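PDB 5TGF: beta-lactamase-related domain-containing protein from Bacteroides dorei DSM 17855, which is a putative hydrolase of the beta-lactamase family that binds calcium and whose natural substrate is not established. Local coordinates for residues I98-L103 / G156-V161; G69-V72 / D76-W79; R271-E276 / W295-D300; T233-Q238 / T278-Q283. One frame throughout, in Å; residues are numbered along the deposited sequence.

Contact 1 of 4, residues I98-L103 / G156-V161; sequences ILLRQL and GRMAEV
L103, whose CD1 meets the SE atom of selenomethionine M158, sends its backbone N to L99 O (3.1 Å), and this oxygen also takes a weaker bond from Q102 N. Q102 OE1 in turn accepts L99 N at 3.0 Å, almost straight at 177° though tilted from the amide plane. This ties the N3 side chain of helix 100-103 back to the N-cap L99, the one half of a capping box that a leucine allows.

Across the contact everything is apolar. M158 supplies the whole of its side, meeting L100 and L103, which both point toward it. Its SE lies 3.8 Å from L103 CD1. L100 and M158 slide by each other in opposite directions, and the bend of M158 at chi3 (74°) turns its CE toward L100 CB, 4.1 Å away. V83 and W86 of helix 83-86 also touch the M158 side chain. On helix 150-163 itself, R157 NH1 bridges E160 OE1 at 2.9 Å, meeting it on the anti side, while E160 OE2 takes F167 N; the buried glutamate is thus held twice.

All three touching residues are buried, consistent with the core of the helical region of a serine beta-lactamase fold.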
loop_
_atom_site.group_PDB
_atom_site.type_symbol
_atom_site.label_atom_id
_atom_site.label_comp_id
_atom_site.label_asym_id
_atom_site.label_seq_id
_atom_site.Cartn_x
_atom_site.Cartn_y
_atom_site.Cartn_z
ATOM N N ILE A 98 13.109 -16.889 5.027
ATOM C CA ILE A 98 11.923 -16.178 4.546
ATOM C C ILE A 98 12.188 -15.601 3.153
ATOM O O ILE A 98 13.275 -15.072 2.887
ATOM C CB ILE A 98 11.508 -15.066 5.534
ATOM C CG1 ILE A 98 11.108 -15.673 6.885
ATOM C CG2 ILE A 98 10.325 -14.265 4.978
ATOM C CD1 ILE A 98 10.876 -14.721 8.047
ATOM N N LEU A 99 11.221 -15.712 2.253
ATOM C CA LEU A 99 11.377 -15.127 0.907
ATOM C C LEU A 99 10.915 -13.680 0.851
ATOM O O LEU A 99 10.024 -13.269 1.603
ATOM C CB LEU A 99 10.606 -15.946 -0.128
ATOM C CG LEU A 99 10.883 -17.452 -0.102
ATOM C CD1 LEU A 99 10.101 -18.152 -1.183
ATOM C CD2 LEU A 99 12.373 -17.715 -0.262
ATOM N N LEU A 100 11.486 -12.930 -0.081
ATOM C CA LEU A 100 11.110 -11.546 -0.268
ATOM C C LEU A 100 9.599 -11.385 -0.522
ATOM O O LEU A 100 8.966 -10.502 0.048
ATOM C CB LEU A 100 11.918 -10.931 -1.397
ATOM C CG LEU A 100 11.537 -9.527 -1.835
ATOM C CD1 LEU A 100 11.682 -8.501 -0.704
ATOM C CD2 LEU A 100 12.388 -9.153 -3.037
ATOM N N ARG A 101 9.035 -12.233 -1.362
ATOM C CA ARG A 101 7.598 -12.170 -1.647
ATOM C C ARG A 101 6.755 -12.468 -0.397
ATOM O O ARG A 101 5.614 -11.986 -0.292
ATOM C CB ARG A 101 7.233 -13.126 -2.779
ATOM C CG ARG A 101 7.465 -14.599 -2.495
ATOM C CD ARG A 101 6.871 -15.437 -3.628
ATOM N NE ARG A 101 7.174 -16.846 -3.500
ATOM C CZ ARG A 101 6.557 -17.705 -2.697
ATOM N NH1 ARG A 101 5.536 -17.345 -1.931
ATOM N NH2 ARG A 101 6.976 -18.956 -2.680
ATOM N N GLN A 102 7.306 -13.231 0.555
ATOM C CA GLN A 102 6.572 -13.545 1.795
ATOM C C GLN A 102 6.560 -12.351 2.738
ATOM O O GLN A 102 5.555 -12.105 3.431
ATOM C CB GLN A 102 7.153 -14.754 2.527
ATOM C CG GLN A 102 6.870 -16.046 1.757
ATOM C CD GLN A 102 7.596 -17.282 2.285
ATOM O OE1 GLN A 102 8.680 -17.207 2.855
ATOM N NE2 GLN A 102 7.018 -18.435 2.012
ATOM N N LEU A 103 7.670 -11.640 2.782
ATOM C CA LEU A 103 7.747 -10.403 3.554
ATOM C C LEU A 103 6.660 -9.421 3.108
ATOM O O LEU A 103 5.969 -8.848 3.928
ATOM C CB LEU A 103 9.154 -9.753 3.434
ATOM C CG LEU A 103 10.337 -10.548 4.015
ATOM C CD1 LEU A 103 11.684 -9.982 3.562
ATOM C CD2 LEU A 103 10.279 -10.637 5.531
ATOM N N GLY A 156 12.654 -3.933 2.504
ATOM C CA GLY A 156 13.299 -2.707 2.119
ATOM C C GLY A 156 14.826 -2.753 2.238
ATOM O O GLY A 156 15.529 -2.212 1.388
ATOM N N ARG A 157 15.333 -3.353 3.320
ATOM C CA ARG A 157 16.774 -3.463 3.532
ATOM C C ARG A 157 17.422 -4.364 2.467
ATOM O O ARG A 157 18.557 -4.100 2.046
ATOM C CB ARG A 157 17.071 -4.001 4.916
ATOM C CG ARG A 157 18.555 -4.112 5.276
ATOM C CD ARG A 157 19.258 -2.796 5.282
ATOM N NE ARG A 157 20.711 -3.000 5.448
ATOM C CZ ARG A 157 21.656 -2.298 4.840
ATOM N NH1 ARG A 157 21.363 -1.277 4.048
ATOM N NH2 ARG A 157 22.930 -2.612 5.045
HETATM N N MSE A 158 16.712 -5.382 1.995
HETATM C CA MSE A 158 17.276 -6.255 0.976
HETATM C C MSE A 158 17.462 -5.453 -0.317
HETATM O O MSE A 158 18.500 -5.594 -0.987
HETATM C CB MSE A 158 16.449 -7.497 0.709
HETATM C CG MSE A 158 16.366 -8.478 1.881
HETATM SE SE MSE A 158 14.916 -9.770 1.637
HETATM C CE MSE A 158 15.629 -10.970 0.242
ATOM N N ALA A 159 16.519 -4.544 -0.615
ATOM C CA ALA A 159 16.636 -3.698 -1.801
ATOM C C ALA A 159 17.794 -2.702 -1.659
ATOM O O ALA A 159 18.538 -2.464 -2.637
ATOM C CB ALA A 159 15.321 -2.994 -2.108
ATOM N N GLU A 160 17.986 -2.176 -0.451
ATOM C CA GLU A 160 19.076 -1.258 -0.159
ATOM C C GLU A 160 20.440 -1.915 -0.456
ATOM O O GLU A 160 21.319 -1.288 -1.044
ATOM C CB GLU A 160 19.077 -0.786 1.293
ATOM C CG GLU A 160 17.991 0.191 1.660
ATOM C CD GLU A 160 18.144 0.780 3.062
ATOM O OE1 GLU A 160 18.914 0.243 3.898
ATOM O OE2 GLU A 160 17.496 1.816 3.349
ATOM N N VAL A 161 20.610 -3.139 0.013
ATOM C CA VAL A 161 21.840 -3.882 -0.210
ATOM C C VAL A 161 22.059 -4.186 -1.696
ATOM O O VAL A 161 23.158 -4.040 -2.202
ATOM C CB VAL A 161 21.877 -5.139 0.680
ATOM C CG1 VAL A 161 23.044 -6.066 0.322
ATOM C CG2 VAL A 161 21.976 -4.702 2.122
#

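Contact 2 of 4, residues G69-V72 / D76-W79; sequences GAVV and DLSW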
loop_
_atom_site.group_PDB
_atom_site.type_symbol
_atom_site.label_atom_id
_atom_site.label_comp_id
_atom_site.label_asym_id
_atom_site.label_seq_id
_atom_site.Cartn_x
_atom_site.Cartn_y
_atom_site.Cartn_z
ATOM N N GLY A 69 10.142 -3.511 -6.455
ATOM C CA GLY A 69 10.003 -4.026 -7.809
ATOM C C GLY A 69 10.972 -3.369 -8.818
ATOM O O GLY A 69 11.478 -4.035 -9.734
ATOM N N ALA A 70 11.223 -2.087 -8.687
ATOM C CA ALA A 70 12.174 -1.410 -9.592
ATOM C C ALA A 70 13.633 -1.889 -9.361
ATOM O O ALA A 70 14.443 -1.981 -10.299
ATOM C CB ALA A 70 12.055 0.091 -9.465
ATOM N N VAL A 71 13.932 -2.269 -8.132
ATOM C CA VAL A 71 15.217 -2.859 -7.804
ATOM C C VAL A 71 15.309 -4.278 -8.346
ATOM O O VAL A 71 16.332 -4.667 -8.935
ATOM C CB VAL A 71 15.465 -2.816 -6.268
ATOM C CG1 VAL A 71 16.724 -3.566 -5.888
ATOM C CG2 VAL A 71 15.523 -1.374 -5.801
ATOM N N VAL A 72 14.244 -5.059 -8.190
ATOM C CA VAL A 72 14.195 -6.395 -8.757
ATOM C C VAL A 72 14.417 -6.353 -10.278
ATOM O O VAL A 72 15.075 -7.222 -10.818
ATOM C CB VAL A 72 12.881 -7.098 -8.418
ATOM C CG1 VAL A 72 12.615 -8.306 -9.323
ATOM C CG2 VAL A 72 12.875 -7.480 -6.937
ATOM N N ASP A 76 20.135 -8.600 -9.456
ATOM C CA ASP A 76 19.882 -10.021 -9.240
ATOM C C ASP A 76 18.874 -10.295 -8.100
ATOM O O ASP A 76 18.521 -11.439 -7.852
ATOM C CB ASP A 76 21.216 -10.723 -8.932
ATOM C CG ASP A 76 21.094 -12.246 -8.851
ATOM O OD1 ASP A 76 20.636 -12.888 -9.817
ATOM O OD2 ASP A 76 21.485 -12.810 -7.819
ATOM N N LEU A 77 18.400 -9.256 -7.422
ATOM C CA LEU A 77 17.322 -9.425 -6.417
ATOM C C LEU A 77 16.082 -9.986 -7.080
ATOM O O LEU A 77 15.705 -9.553 -8.178
ATOM C CB LEU A 77 16.994 -8.080 -5.756
ATOM C CG LEU A 77 15.986 -8.182 -4.607
ATOM C CD1 LEU A 77 16.564 -8.965 -3.419
ATOM C CD2 LEU A 77 15.597 -6.778 -4.181
ATOM N N SER A 78 15.485 -10.996 -6.456
ATOM C CA SER A 78 14.328 -11.672 -7.019
ATOM C C SER A 78 13.276 -11.941 -5.936
ATOM O O SER A 78 13.604 -12.098 -4.776
ATOM C CB SER A 78 14.756 -12.980 -7.686
ATOM O OG SER A 78 13.727 -13.966 -7.632
ATOM N N TRP A 79 12.019 -12.048 -6.351
ATOM C CA TRP A 79 10.912 -12.255 -5.422
ATOM C C TRP A 79 11.053 -13.536 -4.619
ATOM O O TRP A 79 10.531 -13.641 -3.503
ATOM C CB TRP A 79 9.598 -12.304 -6.192
ATOM C CG TRP A 79 9.318 -11.032 -6.958
ATOM C CD1 TRP A 79 9.231 -10.906 -8.302
ATOM C CD2 TRP A 79 9.194 -9.692 -6.414
ATOM N NE1 TRP A 79 8.973 -9.583 -8.632
ATOM C CE2 TRP A 79 8.979 -8.822 -7.491
ATOM C CE3 TRP A 79 9.279 -9.160 -5.131
ATOM C CZ2 TRP A 79 8.767 -7.450 -7.323
ATOM C CZ3 TRP A 79 9.073 -7.785 -4.946
ATOM C CH2 TRP A 79 8.810 -6.941 -6.048
#
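The indole of W79 carries V72 on one face: V72 CG2 sits 4.0 Å from the centroid of the six-membered ring and only 5° off its normal, a CH-pi contact. V72 CG1 lies over the same face, 3.9 Å from W79 NE1. On the opposite face T236 of helix 231-238 places its CG2 near W79 CD1, while T233 CG2 lies mainly beyond the rim, near CZ2. G69 approaches obliquely, its CA 3.6 Å from W79 CH2; it has no side chain, which allows the ring to come this close to the helix backbone.

Chi1 of V72 (163°) turns its two methyls so that both face the ring, with CG1 anti to the backbone N and CG2 anti to the carbonyl carbon. The valine also turns to L77, whose side chain it crosses at about a right angle, V72 CG2 to L77 CD2 being 3.9 Å. That same L77 CD2 is 3.8 Å from V71 CG1, so it touches both valines of helix 60-74. L77 O also receives a CA-H...O contact from V72 CA (3.5 Å, 138° at the hydrogen).

The chain thus doubles back tightly after helix 60-74, and T75 OG1 fastens the turn through V71 O and L77 N. V72, T75 and L77 are seen to bind calcium, although none is bound to this chain. V72 O and L77 O stand 3.6 Å apart, and since both residues have hydrocarbon side chains, these carbonyls are probably what they offer the metal: apolar packing would bring the oxygens together.

Contact 3 of 4, residues R271-E276 / W295-D300; sequences RELVDE and WINKRD
Charge pairing comes first: D275 OD1 faces R299 NH2 at 3.6 Å, a long salt bridge. The oxygen lies at the edge of the guanidinium, near its plane, but the carboxylate is turned 59° against it, so the two groups do not form a flat paired bridge. Both have second partners: D275 OD2 is hydrogen-bonded to T278 OG1, and R299 makes a cation-pi contact with Y282.

Van der Waals contact is slight. L273 CD1 reaches N297 ND2 at 4.2 Å, the side chains crossing at a slant. Strand 281-285 runs between strands 270-274 and 293-297 in the six-stranded antiparallel sheet, which explains why L273 CA and N297 CA stay 8.7 Å apart. E272 and L273 together face Q283, a classic beta bulge, where strand 270-274 also turns a corner.

The hydrogen bonds that link the strands through side chains run over amides and a carboxylate. N297 ND2 donates to Q283 OE1, while Q283 NE2 goes to E272 OE1, so the intervening glutamine links the strands on its two sides. The other end of N297 forms an Asx motif: with CG anti to the backbone N, OD1 accepts D300 N at 2.8 Å and 168°, from 37° above the carbonyl plane.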
loop_
_atom_site.group_PDB
_atom_site.type_symbol
_atom_site.label_atom_id
_atom_site.label_comp_id
_atom_site.label_asym_id
_atom_site.label_seq_id
_atom_site.Cartn_x
_atom_site.Cartn_y
_atom_site.Cartn_z
ATOM N N ARG A 271 -5.884 -7.512 -2.841
ATOM C CA ARG A 271 -6.715 -8.017 -3.916
ATOM C C ARG A 271 -8.178 -8.027 -3.491
ATOM O O ARG A 271 -8.646 -8.960 -2.864
ATOM C CB ARG A 271 -6.216 -9.403 -4.324
ATOM C CG ARG A 271 -4.783 -9.394 -4.873
ATOM C CD ARG A 271 -4.162 -10.773 -5.122
ATOM N NE ARG A 271 -5.124 -11.831 -5.459
ATOM C CZ ARG A 271 -5.318 -12.396 -6.645
ATOM N NH1 ARG A 271 -4.716 -11.980 -7.749
ATOM N NH2 ARG A 271 -6.194 -13.358 -6.721
ATOM N N GLU A 272 -8.855 -6.894 -3.665
ATOM C CA GLU A 272 -10.186 -6.708 -3.073
ATOM C C GLU A 272 -11.258 -7.512 -3.834
ATOM O O GLU A 272 -12.131 -8.107 -3.215
ATOM C CB GLU A 272 -10.608 -5.240 -3.067
ATOM C CG GLU A 272 -9.785 -4.364 -2.139
ATOM C CD GLU A 272 -10.360 -2.958 -1.993
ATOM O OE1 GLU A 272 -11.023 -2.471 -2.918
ATOM O OE2 GLU A 272 -10.063 -2.315 -0.983
ATOM N N LEU A 273 -11.214 -7.503 -5.164
ATOM C CA LEU A 273 -12.182 -8.279 -5.956
ATOM C C LEU A 273 -11.407 -9.159 -6.937
ATOM O O LEU A 273 -10.508 -8.671 -7.679
ATOM C CB LEU A 273 -13.120 -7.353 -6.732
ATOM C CG LEU A 273 -13.876 -6.299 -5.949
ATOM C CD1 LEU A 273 -14.642 -5.357 -6.893
ATOM C CD2 LEU A 273 -14.818 -6.994 -4.981
ATOM N N VAL A 274 -11.830 -10.425 -7.016
ATOM C CA VAL A 274 -11.096 -11.420 -7.781
ATOM C C VAL A 274 -12.050 -12.231 -8.639
ATOM O O VAL A 274 -13.183 -12.520 -8.232
ATOM C CB VAL A 274 -10.287 -12.331 -6.822
ATOM C CG1 VAL A 274 -9.628 -13.471 -7.553
ATOM C CG2 VAL A 274 -9.188 -11.532 -6.126
ATOM N N ASP A 275 -11.618 -12.503 -9.866
ATOM C CA ASP A 275 -12.354 -13.425 -10.752
ATOM C C ASP A 275 -11.891 -14.876 -10.471
ATOM O O ASP A 275 -10.742 -15.222 -10.753
ATOM C CB ASP A 275 -12.114 -13.043 -12.210
ATOM C CG ASP A 275 -12.784 -14.006 -13.191
ATOM O OD1 ASP A 275 -14.019 -14.090 -13.179
ATOM O OD2 ASP A 275 -12.057 -14.726 -13.921
ATOM N N GLU A 276 -12.784 -15.691 -9.903
ATOM C CA GLU A 276 -12.492 -17.105 -9.564
ATOM C C GLU A 276 -11.953 -17.917 -10.754
ATOM O O GLU A 276 -10.955 -18.606 -10.630
ATOM C CB GLU A 276 -13.750 -17.824 -9.007
ATOM C CG GLU A 276 -14.039 -17.618 -7.512
ATOM C CD GLU A 276 -14.633 -16.249 -7.156
ATOM O OE1 GLU A 276 -14.723 -15.928 -5.935
ATOM O OE2 GLU A 276 -15.017 -15.501 -8.089
ATOM N N TRP A 295 -7.211 3.092 -5.282
ATOM C CA TRP A 295 -7.629 1.855 -5.917
ATOM C C TRP A 295 -7.551 1.877 -7.422
ATOM O O TRP A 295 -7.577 2.955 -8.059
ATOM C CB TRP A 295 -9.035 1.484 -5.478
ATOM C CG TRP A 295 -10.136 2.158 -6.234
ATOM C CD1 TRP A 295 -10.945 1.579 -7.172
ATOM C CD2 TRP A 295 -10.636 3.489 -6.044
ATOM N NE1 TRP A 295 -11.851 2.506 -7.651
ATOM C CE2 TRP A 295 -11.732 3.659 -6.932
ATOM C CE3 TRP A 295 -10.279 4.556 -5.201
ATOM C CZ2 TRP A 295 -12.444 4.877 -7.044
ATOM C CZ3 TRP A 295 -10.981 5.768 -5.308
ATOM C CH2 TRP A 295 -12.076 5.901 -6.203
ATOM N N ILE A 296 -7.547 0.677 -7.978
ATOM C CA ILE A 296 -7.734 0.472 -9.404
ATOM C C ILE A 296 -8.849 -0.564 -9.563
ATOM O O ILE A 296 -8.858 -1.598 -8.866
ATOM C CB ILE A 296 -6.455 -0.044 -10.045
ATOM C CG1 ILE A 296 -5.377 1.041 -10.061
ATOM C CG2 ILE A 296 -6.709 -0.578 -11.438
ATOM C CD1 ILE A 296 -4.046 0.519 -10.567
ATOM N N ASN A 297 -9.795 -0.295 -10.470
ATOM C CA ASN A 297 -10.775 -1.295 -10.906
ATOM C C ASN A 297 -10.634 -1.504 -12.415
ATOM O O ASN A 297 -10.984 -0.612 -13.231
ATOM C CB ASN A 297 -12.196 -0.890 -10.525
ATOM C CG ASN A 297 -13.222 -1.993 -10.838
ATOM O OD1 ASN A 297 -13.325 -2.462 -11.973
ATOM N ND2 ASN A 297 -13.930 -2.446 -9.823
ATOM N N LYS A 298 -10.061 -2.639 -12.786
ATOM C CA LYS A 298 -9.761 -2.886 -14.198
ATOM C C LYS A 298 -11.012 -3.065 -15.059
ATOM O O LYS A 298 -10.972 -2.796 -16.234
ATOM C CB LYS A 298 -8.835 -4.079 -14.366
ATOM C CG LYS A 298 -7.476 -3.874 -13.710
ATOM C CD LYS A 298 -6.588 -5.076 -13.939
ATOM C CE LYS A 298 -5.480 -5.131 -12.900
ATOM N NZ LYS A 298 -4.405 -6.051 -13.319
ATOM N N ARG A 299 -12.090 -3.574 -14.482
ATOM C CA ARG A 299 -13.325 -3.743 -15.210
ATOM C C ARG A 299 -13.999 -2.414 -15.517
ATOM O O ARG A 299 -14.473 -2.237 -16.632
ATOM C CB ARG A 299 -14.273 -4.636 -14.434
ATOM C CG ARG A 299 -13.815 -6.083 -14.467
ATOM C CD ARG A 299 -14.990 -7.003 -14.235
ATOM N NE ARG A 299 -14.551 -8.392 -14.177
ATOM C CZ ARG A 299 -15.263 -9.361 -13.625
ATOM N NH1 ARG A 299 -16.453 -9.079 -13.087
ATOM N NH2 ARG A 299 -14.784 -10.604 -13.624
ATOM N N ASP A 300 -13.981 -1.486 -14.560
ATOM C CA ASP A 300 -14.430 -0.093 -14.780
ATOM C C ASP A 300 -13.482 0.708 -15.668
ATOM O O ASP A 300 -13.870 1.721 -16.188
ATOM C CB ASP A 300 -14.550 0.675 -13.467
ATOM C CG ASP A 300 -15.569 0.083 -12.501
ATOM O OD1 ASP A 300 -16.465 -0.642 -12.987
ATOM O OD2 ASP A 300 -15.464 0.370 -11.261
#

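Contact 4 of 4, residues T233-Q238 / T278-Q283; sequences TVQTMQ and TGEAYQ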
loop_
_atom_site.group_PDB
_atom_site.type_symbol
_atom_site.label_atom_id
_atom_site.label_comp_id
_atom_site.label_asym_id
_atom_site.label_seq_id
_atom_site.Cartn_x
_atom_site.Cartn_y
_atom_site.Cartn_z
ATOM N N THR A 233 6.545 -7.430 -13.607
ATOM C CA THR A 233 6.698 -7.027 -12.207
ATOM C C THR A 233 5.366 -6.514 -11.659
ATOM O O THR A 233 4.939 -6.946 -10.594
ATOM C CB THR A 233 7.791 -5.986 -12.109
ATOM O OG1 THR A 233 9.015 -6.580 -12.578
ATOM C CG2 THR A 233 7.939 -5.456 -10.657
ATOM N N VAL A 234 4.695 -5.667 -12.432
ATOM C CA VAL A 234 3.358 -5.206 -12.053
ATOM C C VAL A 234 2.387 -6.389 -11.905
ATOM O O VAL A 234 1.587 -6.434 -10.939
ATOM C CB VAL A 234 2.800 -4.141 -13.019
ATOM C CG1 VAL A 234 1.444 -3.667 -12.530
ATOM C CG2 VAL A 234 3.756 -2.958 -13.144
ATOM N N GLN A 235 2.443 -7.349 -12.840
ATOM C CA GLN A 235 1.590 -8.527 -12.756
ATOM C C GLN A 235 1.853 -9.355 -11.490
ATOM O O GLN A 235 0.910 -9.769 -10.791
ATOM C CB GLN A 235 1.706 -9.396 -14.005
ATOM C CG GLN A 235 1.049 -8.773 -15.225
ATOM C CD GLN A 235 -0.425 -8.435 -14.987
ATOM O OE1 GLN A 235 -0.804 -7.259 -14.897
ATOM N NE2 GLN A 235 -1.254 -9.470 -14.828
ATOM N N THR A 236 3.121 -9.525 -11.157
ATOM C CA THR A 236 3.517 -10.271 -9.950
ATOM C C THR A 236 3.050 -9.528 -8.677
ATOM O O THR A 236 2.583 -10.168 -7.742
ATOM C CB THR A 236 5.039 -10.498 -9.911
ATOM O OG1 THR A 236 5.398 -11.384 -10.999
ATOM C CG2 THR A 236 5.483 -11.133 -8.583
HETATM N N MSE A 237 3.123 -8.197 -8.677
HETATM C CA MSE A 237 2.644 -7.416 -7.537
HETATM C C MSE A 237 1.156 -7.627 -7.298
HETATM O O MSE A 237 0.667 -7.458 -6.168
HETATM C CB MSE A 237 2.938 -5.921 -7.761
HETATM C CG MSE A 237 4.423 -5.510 -7.647
HETATM SE SE MSE A 237 4.612 -3.670 -8.353
HETATM C CE MSE A 237 3.633 -2.709 -6.910
ATOM N N GLN A 238 0.418 -7.856 -8.376
ATOM C CA GLN A 238 -1.049 -8.033 -8.354
ATOM C C GLN A 238 -1.519 -9.475 -8.243
ATOM O O GLN A 238 -2.731 -9.717 -8.134
ATOM C CB GLN A 238 -1.652 -7.351 -9.593
ATOM C CG GLN A 238 -1.389 -5.863 -9.620
ATOM C CD GLN A 238 -1.955 -5.149 -10.839
ATOM O OE1 GLN A 238 -2.673 -5.745 -11.654
ATOM N NE2 GLN A 238 -1.725 -3.844 -10.912
ATOM N N THR A 278 -10.280 -17.199 -13.440
ATOM C CA THR A 278 -8.937 -16.897 -13.896
ATOM C C THR A 278 -7.955 -16.636 -12.757
ATOM O O THR A 278 -6.758 -16.539 -13.007
ATOM C CB THR A 278 -8.882 -15.651 -14.788
ATOM O OG1 THR A 278 -9.280 -14.503 -14.037
ATOM C CG2 THR A 278 -9.745 -15.804 -16.034
ATOM N N GLY A 279 -8.465 -16.433 -11.543
ATOM C CA GLY A 279 -7.641 -15.973 -10.440
ATOM C C GLY A 279 -7.077 -14.561 -10.542
ATOM O O GLY A 279 -6.252 -14.181 -9.702
ATOM N N GLU A 280 -7.513 -13.764 -11.535
ATOM C CA GLU A 280 -7.037 -12.410 -11.681
ATOM C C GLU A 280 -7.823 -11.487 -10.717
ATOM O O GLU A 280 -9.044 -11.576 -10.572
ATOM C CB GLU A 280 -7.197 -11.903 -13.137
ATOM C CG GLU A 280 -6.384 -12.668 -14.181
ATOM C CD GLU A 280 -4.925 -12.211 -14.270
ATOM O OE1 GLU A 280 -4.066 -12.888 -13.676
ATOM O OE2 GLU A 280 -4.642 -11.178 -14.926
ATOM N N ALA A 281 -7.105 -10.556 -10.107
ATOM C CA ALA A 281 -7.736 -9.514 -9.303
ATOM C C ALA A 281 -8.067 -8.337 -10.231
ATOM O O ALA A 281 -7.246 -7.914 -11.050
ATOM C CB ALA A 281 -6.794 -9.070 -8.185
ATOM N N TYR A 282 -9.291 -7.866 -10.153
ATOM C CA TYR A 282 -9.724 -6.739 -10.969
ATOM C C TYR A 282 -10.033 -5.492 -10.151
ATOM O O TYR A 282 -10.222 -4.403 -10.707
ATOM C CB TYR A 282 -10.914 -7.160 -11.852
ATOM C CG TYR A 282 -12.198 -7.504 -11.154
ATOM C CD1 TYR A 282 -13.090 -6.520 -10.764
ATOM C CD2 TYR A 282 -12.556 -8.828 -10.936
ATOM C CE1 TYR A 282 -14.278 -6.831 -10.130
ATOM C CE2 TYR A 282 -13.747 -9.155 -10.291
ATOM C CZ TYR A 282 -14.611 -8.142 -9.917
ATOM O OH TYR A 282 -15.783 -8.423 -9.289
ATOM N N GLN A 283 -10.005 -5.609 -8.840
ATOM C CA GLN A 283 -9.917 -4.408 -7.980
ATOM C C GLN A 283 -8.811 -4.604 -6.949
ATOM O O GLN A 283 -8.782 -5.617 -6.230
ATOM C CB GLN A 283 -11.247 -4.101 -7.308
ATOM C CG GLN A 283 -11.265 -2.717 -6.640
ATOM C CD GLN A 283 -12.660 -2.256 -6.244
ATOM O OE1 GLN A 283 -13.380 -1.706 -7.066
ATOM N NE2 GLN A 283 -13.040 -2.478 -4.980
HETATM O O HOH W 1 -4.254 -10.636 -10.534
#
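Q238 and A281 form the close part of this contact, and a single water does much of the joining. It donates to Q238 O at 3.0 Å and accepts from A281 N at 2.9 Å, bridging Q238 to the start of strand 281-285. A281 CB points at the helix and comes within 4.1 Å of the same Q238 O. This carbonyl also accepts R271 NH1 from the neighbouring strand, so two donors hold it although Q238 is buried.

The outer side is much looser. Q235 NE2 and E280 OE2 are 3.8 Å apart, too far to be more than a polar approach, with the side chains crossing at about a right angle and amide and carboxylate planes 38° apart. Each chain bends at chi2 (-56° for Q235), which brings its end across although the side chain does not set out that way. E280 is exposed. Behind it the chain is shaped by an ST turn, in which T278 OG1 accepts E280 N at 3.2 Å and 162°.

Helix 231-238 thereby meets, partly through one water, the beginning of strand 281-285, a helix-to-sheet junction within the mixed alpha/beta fold of the beta-lactamase family.

How the contacts relate
Contacts 1 and 2 lie with centres 9 Å apart in the helical part, where R101 N probably bonds W79 O (3.0 Å) and L100 CD2 packs on S78 O. Contacts 3 and 4, also 9 Å apart, share the antiparallel sheet: strand 281-285 lies between 270-274 and 293-297, and K298 N probably bonds Y282 O at 2.7 Å. Their segments alternate along the chain, whereas contact 2 closes before contact 1 opens and both precede the other two. Helix 231-238 joins the halves: T233 of contact 4 touches G69 and W79 of contact 2, and T236 touches W79, with centres 17 Å apart; the calcium-binding turn is thus connected to the sheet.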